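Local coordinates for conserved uncharacterized protein (predicted phosphoesterase COG0622) (Streptococcus pneumoniae, PDB 3CK2) that binds a pair of manganese ions and is probably a phosphodiesterase of the calcineurin-like phosphoesterase superfamily, its substrate being unknown, at residues A[11-25]-A[126-138]. Sequence-based numbering, arbitrary orientation.
With MN (manganese (II) ion), chain B.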
loop_
_atom_site.group_PDB
_atom_site.type_symbol
_atom_site.label_atom_id
_atom_site.label_comp_id
_atom_site.label_asym_id
_atom_site.label_seq_id
_atom_site.Cartn_x
_atom_site.Cartn_y
_atom_site.Cartn_z
ATOM N N VAL A 11 -2.741 -2.819 3.075
ATOM C CA VAL A 11 -1.551 -2.220 2.472
ATOM C C VAL A 11 -0.614 -1.755 3.585
ATOM O O VAL A 11 -1.044 -1.007 4.471
ATOM C CB VAL A 11 -1.933 -1.005 1.574
ATOM C CG1 VAL A 11 -0.711 -0.527 0.770
ATOM C CG2 VAL A 11 -3.111 -1.367 0.646
HETATM N N MSE A 12 0.654 -2.176 3.533
HETATM C CA MSE A 12 1.697 -1.640 4.434
HETATM C C MSE A 12 2.969 -1.315 3.653
HETATM O O MSE A 12 3.042 -1.549 2.471
HETATM C CB MSE A 12 1.989 -2.620 5.580
HETATM C CG MSE A 12 2.564 -3.921 5.087
HETATM SE SE MSE A 12 2.978 -5.196 6.495
HETATM C CE MSE A 12 2.734 -6.799 5.412
ATOM N N SER A 13 3.961 -0.748 4.323
ATOM C CA SER A 13 5.149 -0.236 3.666
ATOM C C SER A 13 6.173 0.234 4.646
ATOM O O SER A 13 5.842 0.692 5.740
ATOM C CB SER A 13 4.802 0.955 2.756
ATOM O OG SER A 13 5.848 1.258 1.855
ATOM N N ASP A 14 7.441 0.169 4.207
ATOM C CA ASP A 14 8.554 0.846 4.908
ATOM C C ASP A 14 8.638 0.344 6.359
ATOM O O ASP A 14 8.684 1.122 7.331
ATOM C CB ASP A 14 8.415 2.369 4.812
ATOM C CG ASP A 14 8.619 2.893 3.394
ATOM O OD1 ASP A 14 9.805 3.198 3.037
ATOM O OD2 ASP A 14 7.593 3.042 2.659
ATOM N N SER A 15 8.708 -0.988 6.446
ATOM C CA SER A 15 8.815 -1.759 7.686
ATOM C C SER A 15 10.265 -1.865 8.229
ATOM O O SER A 15 10.455 -2.068 9.403
ATOM C CB SER A 15 8.188 -3.151 7.480
ATOM O OG SER A 15 8.582 -3.744 6.259
ATOM N N HIS A 16 11.258 -1.727 7.359
ATOM C CA HIS A 16 12.654 -1.444 7.721
ATOM C C HIS A 16 13.273 -2.380 8.755
ATOM O O HIS A 16 13.739 -1.956 9.825
ATOM C CB HIS A 16 12.833 0.047 8.108
ATOM C CG HIS A 16 12.849 0.962 6.918
ATOM N ND1 HIS A 16 13.932 1.058 6.068
ATOM C CD2 HIS A 16 11.896 1.756 6.401
ATOM C CE1 HIS A 16 13.650 1.888 5.089
ATOM N NE2 HIS A 16 12.413 2.322 5.260
ATOM N N GLY A 17 13.278 -3.653 8.398
ATOM C CA GLY A 17 13.951 -4.671 9.174
ATOM C C GLY A 17 13.112 -5.277 10.280
ATOM O O GLY A 17 13.550 -6.177 10.949
ATOM N N ASP A 18 11.889 -4.804 10.452
ATOM C CA ASP A 18 10.965 -5.389 11.403
ATOM C C ASP A 18 10.193 -6.505 10.689
ATOM O O ASP A 18 9.288 -6.272 9.903
ATOM C CB ASP A 18 10.055 -4.289 11.954
ATOM C CG ASP A 18 9.133 -4.768 13.040
ATOM O OD1 ASP A 18 8.860 -5.977 13.139
ATOM O OD2 ASP A 18 8.653 -3.896 13.782
ATOM N N SER A 19 10.613 -7.731 10.941
ATOM C CA SER A 19 9.982 -8.879 10.358
ATOM C C SER A 19 8.798 -9.384 11.193
ATOM O O SER A 19 7.879 -9.962 10.640
ATOM C CB SER A 19 11.022 -9.996 10.139
ATOM O OG SER A 19 11.692 -10.287 11.333
ATOM N N LEU A 20 8.803 -9.142 12.508
ATOM C CA LEU A 20 7.688 -9.594 13.352
ATOM C C LEU A 20 6.429 -8.863 12.943
ATOM O O LEU A 20 5.350 -9.464 12.925
ATOM C CB LEU A 20 7.943 -9.387 14.845
ATOM C CG LEU A 20 8.774 -10.375 15.685
ATOM C CD1 LEU A 20 8.765 -9.905 17.161
ATOM C CD2 LEU A 20 8.336 -11.862 15.621
ATOM N N ILE A 21 6.544 -7.580 12.588
ATOM C CA ILE A 21 5.319 -6.839 12.197
ATOM C C ILE A 21 4.729 -7.310 10.862
ATOM O O ILE A 21 3.510 -7.352 10.671
ATOM C CB ILE A 21 5.453 -5.266 12.277
ATOM C CG1 ILE A 21 4.045 -4.652 12.391
ATOM C CG2 ILE A 21 6.226 -4.655 11.120
ATOM C CD1 ILE A 21 3.269 -5.013 13.680
ATOM N N VAL A 22 5.607 -7.661 9.947
ATOM C CA VAL A 22 5.213 -8.197 8.648
ATOM C C VAL A 22 4.506 -9.559 8.800
ATOM O O VAL A 22 3.467 -9.797 8.176
ATOM C CB VAL A 22 6.458 -8.272 7.730
ATOM C CG1 VAL A 22 6.170 -9.102 6.465
ATOM C CG2 VAL A 22 6.901 -6.860 7.409
ATOM N N GLU A 23 5.091 -10.431 9.624
ATOM C CA GLU A 23 4.509 -11.758 9.964
ATOM C C GLU A 23 3.135 -11.619 10.646
ATOM O O GLU A 23 2.207 -12.339 10.338
ATOM C CB GLU A 23 5.456 -12.543 10.892
ATOM C CG GLU A 23 4.982 -13.963 11.243
ATOM C CD GLU A 23 5.924 -14.730 12.186
ATOM O OE1 GLU A 23 6.742 -14.092 12.887
ATOM O OE2 GLU A 23 5.807 -15.980 12.268
ATOM N N GLU A 24 3.046 -10.689 11.588
ATOM C CA GLU A 24 1.822 -10.442 12.333
ATOM C C GLU A 24 0.686 -9.994 11.422
ATOM O O GLU A 24 -0.434 -10.482 11.548
ATOM C CB GLU A 24 2.054 -9.399 13.410
ATOM C CG GLU A 24 0.815 -9.215 14.231
ATOM C CD GLU A 24 1.012 -8.367 15.478
ATOM O OE1 GLU A 24 2.180 -7.950 15.760
ATOM O OE2 GLU A 24 -0.029 -8.143 16.154
ATOM N N VAL A 25 0.984 -9.085 10.506
ATOM C CA VAL A 25 0.000 -8.580 9.541
ATOM C C VAL A 25 -0.377 -9.641 8.474
ATOM O O VAL A 25 -1.566 -9.781 8.115
ATOM C CB VAL A 25 0.507 -7.225 8.881
ATOM C CG1 VAL A 25 -0.260 -6.874 7.596
ATOM C CG2 VAL A 25 0.476 -6.100 9.912
ATOM N N LEU A 126 -7.643 6.372 -7.015
ATOM C CA LEU A 126 -7.187 6.447 -5.630
ATOM C C LEU A 126 -5.676 6.211 -5.554
ATOM O O LEU A 126 -5.181 5.147 -5.996
ATOM C CB LEU A 126 -7.888 5.393 -4.778
ATOM C CG LEU A 126 -7.436 5.241 -3.325
ATOM C CD1 LEU A 126 -7.728 6.503 -2.516
ATOM C CD2 LEU A 126 -8.066 4.008 -2.704
ATOM N N PHE A 127 -4.961 7.214 -5.016
ATOM C CA PHE A 127 -3.547 7.109 -4.666
ATOM C C PHE A 127 -3.417 6.993 -3.144
ATOM O O PHE A 127 -3.964 7.803 -2.397
ATOM C CB PHE A 127 -2.746 8.327 -5.155
ATOM C CG PHE A 127 -2.687 8.454 -6.667
ATOM C CD1 PHE A 127 -1.568 8.015 -7.379
ATOM C CD2 PHE A 127 -3.736 9.014 -7.365
ATOM C CE1 PHE A 127 -1.521 8.131 -8.762
ATOM C CE2 PHE A 127 -3.687 9.130 -8.750
ATOM C CZ PHE A 127 -2.582 8.667 -9.441
ATOM N N LEU A 128 -2.669 5.989 -2.702
ATOM C CA LEU A 128 -2.553 5.665 -1.289
ATOM C C LEU A 128 -1.123 5.323 -0.922
ATOM O O LEU A 128 -0.501 4.443 -1.538
ATOM C CB LEU A 128 -3.460 4.474 -0.921
ATOM C CG LEU A 128 -3.404 3.903 0.505
ATOM C CD1 LEU A 128 -4.044 4.883 1.511
ATOM C CD2 LEU A 128 -4.145 2.601 0.514
ATOM N N ASN A 129 -0.636 6.029 0.099
ATOM C CA ASN A 129 0.541 5.635 0.848
ATOM C C ASN A 129 0.004 5.205 2.197
ATOM O O ASN A 129 -0.684 5.992 2.887
ATOM C CB ASN A 129 1.529 6.805 0.969
ATOM C CG ASN A 129 2.879 6.378 1.558
ATOM O OD1 ASN A 129 2.937 5.598 2.501
ATOM N ND2 ASN A 129 3.963 6.903 1.003
ATOM N N PRO A 130 0.288 3.959 2.594
ATOM C CA PRO A 130 -0.261 3.522 3.878
ATOM C C PRO A 130 0.410 4.154 5.114
ATOM O O PRO A 130 -0.014 3.870 6.201
ATOM C CB PRO A 130 -0.005 2.005 3.847
ATOM C CG PRO A 130 1.266 1.879 3.066
ATOM C CD PRO A 130 1.116 2.902 1.965
ATOM N N GLY A 131 1.418 5.015 4.917
ATOM C CA GLY A 131 2.360 5.414 5.946
ATOM C C GLY A 131 3.493 4.422 6.085
ATOM O O GLY A 131 3.599 3.451 5.314
ATOM N N SER A 132 4.363 4.656 7.074
ATOM C CA SER A 132 5.362 3.672 7.495
ATOM C C SER A 132 4.933 2.901 8.762
ATOM O O SER A 132 4.612 3.488 9.803
ATOM C CB SER A 132 6.727 4.323 7.676
ATOM O OG SER A 132 7.627 3.389 8.247
ATOM N N ILE A 133 4.957 1.565 8.672
ATOM C CA ILE A 133 4.572 0.720 9.802
ATOM C C ILE A 133 5.686 0.661 10.869
ATOM O O ILE A 133 5.474 0.077 11.910
ATOM C CB ILE A 133 4.110 -0.717 9.294
ATOM C CG1 ILE A 133 3.201 -1.438 10.313
ATOM C CG2 ILE A 133 5.300 -1.615 8.774
ATOM C CD1 ILE A 133 2.524 -2.683 9.722
ATOM N N SER A 134 6.879 1.241 10.601
ATOM C CA SER A 134 8.006 1.243 11.557
ATOM C C SER A 134 8.658 2.588 11.785
ATOM O O SER A 134 9.211 2.779 12.827
ATOM C CB SER A 134 9.104 0.287 11.103
ATOM O OG SER A 134 8.601 -1.010 11.035
ATOM N N GLN A 135 8.631 3.505 10.817
ATOM C CA GLN A 135 9.402 4.761 10.876
ATOM C C GLN A 135 8.563 5.901 10.349
ATOM O O GLN A 135 8.791 6.401 9.225
ATOM C CB GLN A 135 10.635 4.655 9.980
ATOM C CG GLN A 135 11.715 3.738 10.515
ATOM C CD GLN A 135 12.929 3.673 9.651
ATOM O OE1 GLN A 135 13.859 2.924 9.960
ATOM N NE2 GLN A 135 12.959 4.439 8.578
ATOM N N PRO A 136 7.539 6.286 11.125
ATOM C CA PRO A 136 6.638 7.345 10.732
ATOM C C PRO A 136 7.328 8.713 10.600
ATOM O O PRO A 136 8.237 9.041 11.374
ATOM C CB PRO A 136 5.604 7.337 11.855
ATOM C CG PRO A 136 6.308 6.721 13.020
ATOM C CD PRO A 136 7.186 5.725 12.449
ATOM N N ARG A 137 6.908 9.469 9.595
ATOM C CA ARG A 137 7.425 10.805 9.332
ATOM C C ARG A 137 6.253 11.737 9.084
ATOM O O ARG A 137 5.092 11.303 8.936
ATOM C CB ARG A 137 8.374 10.798 8.100
ATOM C CG ARG A 137 9.618 9.897 8.240
ATOM C CD ARG A 137 10.626 10.395 9.316
ATOM N NE ARG A 137 11.828 9.578 9.251
ATOM C CZ ARG A 137 12.114 8.488 9.976
ATOM N NH1 ARG A 137 11.330 8.064 10.948
ATOM N NH2 ARG A 137 13.232 7.814 9.721
ATOM N N GLY A 138 6.567 13.027 9.059
ATOM C CA GLY A 138 5.555 14.073 8.969
ATOM C C GLY A 138 4.827 14.314 10.271
ATOM O O GLY A 138 5.379 14.102 11.363
HETATM MN MN MN B . 11.735 3.805 3.580
HETATM O O HOH W 1 5.642 5.182 2.961
HETATM O O HOH W 2 13.706 4.678 4.051
HETATM O O HOH W 3 11.815 5.449 2.118
#
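Gln135 lays its amide flat over one face of the His16 imidazole, the two planes only 4° apart, with NE2 3.6 Å from CD2 near the ring's rim and OE1 above CB. The same imidazole binds manganese through NE2, while ND1 is hydrogen-bonded to Glu43, so both nitrogens fix its rotation, and the amide packs along one face. Asp14 supplies OD1 to this metal at 2.1 Å. Its other oxygen, OD2, receives the hydroxyl of Ser13 from above the carboxylate plane, and a water links it to Asn129 OD1.

Behind these ligands, serine hydroxyls of 126-138 secure the backbone of the metal-binding loop. Ser132 OG, swung anti to its own nitrogen (chi1 172°), donates to Asp14 O at 2.7 Å and accepts from Ser134 N, an ST turn, and from Gln135 N, an ST motif. Ser134 OG donates to Ser15 O, a carbonyl that Asp18 N reaches from the opposite face. A straighter bond runs from Ile133 N to Ser13 O at 3.2 Å, nearly in line with the carbonyl.

Ile133 reaches the other way: CD1 sits against Ile21 CG1 (3.6 Å), Val25 CG2 and the selenium of Met12, while CG2 packs on Ser15 CB at 3.5 Å. Farther along, Pro130 sets its ring against Val11 and Ser13, crossing Val11 at about a right angle.

The arrangement joins strand 7-12 of one sheet and helix 19-29 to strand 125-130 of the other sheet and the loop after it, and with Asp41 and His115 completing the manganese shell it exemplifies the Asp-X-His metal-binding loop of calcineurin-like phosphoesterases.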